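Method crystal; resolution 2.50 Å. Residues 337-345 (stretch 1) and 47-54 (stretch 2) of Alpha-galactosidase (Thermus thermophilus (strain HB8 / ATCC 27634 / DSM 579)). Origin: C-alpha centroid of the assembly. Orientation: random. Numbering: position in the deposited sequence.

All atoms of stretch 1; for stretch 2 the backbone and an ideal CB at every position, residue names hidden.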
# COMPACT_ATOMS: atom_id res chain seq x y z
N LEU E 337 10.90 38.24 -29.71
CA LEU E 337 11.03 36.81 -29.91
C LEU E 337 10.49 36.12 -28.67
O LEU E 337 11.04 36.32 -27.57
CB LEU E 337 12.48 36.41 -30.16
CG LEU E 337 12.71 34.89 -30.23
CD1 LEU E 337 12.12 34.32 -31.51
CD2 LEU E 337 14.18 34.55 -30.13
N PHE E 338 9.42 35.34 -28.82
CA PHE E 338 8.80 34.62 -27.71
C PHE E 338 9.44 33.24 -27.57
O PHE E 338 9.54 32.49 -28.55
CB PHE E 338 7.29 34.45 -27.92
CG PHE E 338 6.47 35.69 -27.58
CD1 PHE E 338 7.02 36.97 -27.68
CD2 PHE E 338 5.14 35.57 -27.21
CE1 PHE E 338 6.26 38.09 -27.41
CE2 PHE E 338 4.37 36.70 -26.93
CZ PHE E 338 4.93 37.95 -27.03
N CYS E 339 9.84 32.90 -26.34
CA CYS E 339 10.50 31.64 -26.05
C CYS E 339 9.86 31.01 -24.81
O CYS E 339 9.41 31.73 -23.91
CB CYS E 339 12.03 31.84 -25.86
SG CYS E 339 13.04 30.27 -25.81
N GLY E 340 9.84 29.68 -24.76
CA GLY E 340 9.22 28.98 -23.64
C GLY E 340 7.77 29.33 -23.47
O GLY E 340 7.24 29.36 -22.34
N ALA E 341 7.11 29.60 -24.56
CA ALA E 341 5.89 30.36 -24.54
C ALA E 341 4.72 29.52 -25.02
O ALA E 341 4.89 28.70 -25.93
CB ALA E 341 6.02 31.61 -25.43
N PRO E 342 3.54 29.72 -24.44
CA PRO E 342 2.32 29.18 -25.04
C PRO E 342 2.27 29.47 -26.53
O PRO E 342 2.25 30.63 -26.94
CB PRO E 342 1.21 29.92 -24.29
CG PRO E 342 1.83 30.24 -22.97
CD PRO E 342 3.25 30.59 -23.29
N VAL E 343 2.27 28.43 -27.35
CA VAL E 343 2.45 28.64 -28.78
C VAL E 343 1.25 29.38 -29.37
O VAL E 343 1.40 30.49 -29.89
CB VAL E 343 2.71 27.30 -29.49
CG1 VAL E 343 2.52 27.44 -30.98
CG2 VAL E 343 4.13 26.83 -29.18
N LEU E 344 0.05 28.82 -29.26
CA LEU E 344 -1.07 29.40 -29.98
C LEU E 344 -1.52 30.72 -29.35
O LEU E 344 -1.85 31.67 -30.06
CB LEU E 344 -2.22 28.40 -30.04
CG LEU E 344 -1.77 27.16 -30.84
CD1 LEU E 344 -2.80 26.04 -30.85
CD2 LEU E 344 -1.41 27.57 -32.26
N ALA E 345 -1.50 30.81 -28.02
CA ALA E 345 -1.95 32.04 -27.36
C ALA E 345 -1.00 33.22 -27.59
O ALA E 345 -1.36 34.36 -27.27
CB ALA E 345 -2.13 31.79 -25.85
N UNK E 47 -0.52 15.26 -31.45
CA UNK E 47 -0.39 15.68 -30.06
C UNK E 47 0.35 17.01 -30.07
O UNK E 47 1.57 17.04 -30.23
CB UNK E 47 0.34 14.63 -29.21
N UNK E 48 -0.39 18.10 -29.92
CA UNK E 48 0.21 19.44 -29.89
C UNK E 48 0.47 19.89 -28.45
O UNK E 48 -0.46 20.17 -27.69
CB UNK E 48 -0.70 20.45 -30.60
N UNK E 49 1.75 20.00 -28.09
CA UNK E 49 2.11 20.47 -26.77
C UNK E 49 1.83 21.95 -26.57
O UNK E 49 1.60 22.73 -27.50
CB UNK E 49 3.59 20.19 -26.51
N UNK E 50 1.88 22.35 -25.29
CA UNK E 50 1.38 23.66 -24.89
C UNK E 50 2.30 24.80 -25.32
O UNK E 50 1.84 25.82 -25.82
CB UNK E 50 1.19 23.70 -23.37
N UNK E 51 3.60 24.66 -25.07
CA UNK E 51 4.53 25.76 -25.22
C UNK E 51 5.70 25.37 -26.14
O UNK E 51 5.77 24.24 -26.65
CB UNK E 51 5.05 26.20 -23.85
N UNK E 52 6.61 26.32 -26.34
CA UNK E 52 7.73 26.17 -27.26
C UNK E 52 8.45 24.84 -27.10
O UNK E 52 8.63 24.10 -28.08
CB UNK E 52 8.72 27.32 -27.06
N UNK E 53 8.87 24.52 -25.88
CA UNK E 53 9.66 23.32 -25.62
C UNK E 53 8.81 22.05 -25.65
O UNK E 53 9.37 20.95 -25.76
CB UNK E 53 10.36 23.44 -24.27
N UNK E 54 7.49 22.17 -25.56
CA UNK E 54 6.63 21.00 -25.45
C UNK E 54 6.67 20.14 -26.71
O UNK E 54 6.95 20.62 -27.82
CB UNK E 54 5.19 21.43 -25.16

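Position 47 lies beyond the reach of stretch 1, and nothing visible limits its side chain. It is Arg47.

At position 48 the CA-to-CB bond points toward stretch 1, but no atom there lies within 5.5 Å of the ideal CB. A side chain of some length, aromatic or aliphatic, could cross this gap to the apolar ends of Val343 and Leu344. The residue is His48. Its CE1 lies 3.9 Å from Leu344 CD1 and 4.2 Å from Val343 CG1, the latter at the ring edge, while both ring nitrogens are bonded elsewhere.

Position 49 has phi/psi of -70/166, open to most residues, and a CB would meet nothing of stretch 1. Gly49 occupies it.

At position 50 the backbone makes the main link: the amide N of Val343 donates to the carbonyl O of residue 50 (3.1 Å, 166°). The CB points sideways into free space, so only a large side chain could return to the proline ring. Trp50 does so in the t rotamer, bringing CZ2 to 3.9 Å from Pro342 CG. Its carbonyl O also accepts from a water that in turn accepts from Leu344 N.

Position 51 is bridged to Pro342, with CA atoms 4.1 Å apart. Its ideal CB is tight, 3.3 Å from Ala341 O, which disfavours bulk directed at that carbonyl but leaves room for a flexible chain that bends aside. Gln51 has chi1 at p, and its OE1 accepts a weak bond from the amide N of residue 53 (3.3 Å).

The CB of position 52 points toward stretch 1 and sits 3.5 Å from Gly340 N and 3.8 Å from Ala341 N. A small side chain fits best, and an acceptor could use these amides; serine, threonine or alanine would be plausible. In Ser52, OG accepts a weak bond from Ala341 N (3.3 Å, 177°). The backbone reciprocates, Ser52 N donating weakly to Ala341 O at 3.0 Å.

At position 53 the CB points sideways with nothing near, yet Gly340, at positive phi and without a side chain, offers a flat surface farther out for an aromatic ring. Trp53 covers it: Gly340 CA stands 3.8 Å from the centroid of the six-membered ring, over its face. A CB on Gly340 would lie 2.9 Å from Trp53 CH2, a clash.

Position 54 closes a type I turn, its N donating to Gln51 O (2.9 Å). A small polar residue would suit. Ser54 OG accepts a weak bond from Gln51 N (3.3 Å).

Stretch 2 47-54: RHGWQSWS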
# COMPACT_ATOMS: atom_id res chain seq x y z
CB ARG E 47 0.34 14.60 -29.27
CG ARG E 47 0.26 14.78 -27.76
CD ARG E 47 1.42 15.59 -27.23
NE ARG E 47 1.32 15.74 -25.78
CZ ARG E 47 2.07 16.56 -25.06
NH1 ARG E 47 2.98 17.31 -25.65
NH2 ARG E 47 1.91 16.62 -23.74
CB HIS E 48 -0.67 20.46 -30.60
CG HIS E 48 0.02 21.77 -30.74
ND1 HIS E 48 -0.39 22.91 -30.08
CD2 HIS E 48 1.17 22.10 -31.38
CE1 HIS E 48 0.45 23.89 -30.35
NE2 HIS E 48 1.41 23.43 -31.14
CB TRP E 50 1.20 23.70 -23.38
CG TRP E 50 0.58 24.96 -22.87
CD1 TRP E 50 -0.47 25.65 -23.42
CD2 TRP E 50 0.95 25.67 -21.69
NE1 TRP E 50 -0.77 26.75 -22.65
CE2 TRP E 50 0.08 26.78 -21.58
CE3 TRP E 50 1.93 25.47 -20.70
CZ2 TRP E 50 0.16 27.68 -20.52
CZ3 TRP E 50 2.01 26.36 -19.65
CH2 TRP E 50 1.13 27.46 -19.56
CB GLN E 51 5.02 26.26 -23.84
CG GLN E 51 5.53 25.18 -22.91
CD GLN E 51 6.91 25.49 -22.35
OE1 GLN E 51 7.78 25.97 -23.07
NE2 GLN E 51 7.11 25.19 -21.06
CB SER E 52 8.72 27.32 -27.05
OG SER E 52 8.17 28.54 -27.51
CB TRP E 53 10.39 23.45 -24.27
CG TRP E 53 11.17 24.74 -24.17
CD1 TRP E 53 11.83 25.39 -25.18
CD2 TRP E 53 11.33 25.57 -23.01
NE1 TRP E 53 12.40 26.54 -24.72
CE2 TRP E 53 12.11 26.68 -23.39
CE3 TRP E 53 10.91 25.47 -21.67
CZ2 TRP E 53 12.47 27.70 -22.49
CZ3 TRP E 53 11.27 26.50 -20.77
CH2 TRP E 53 12.04 27.58 -21.19
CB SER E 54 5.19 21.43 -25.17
OG SER E 54 5.09 22.01 -23.89
O HOH W 1 -0.51 26.21 -27.68
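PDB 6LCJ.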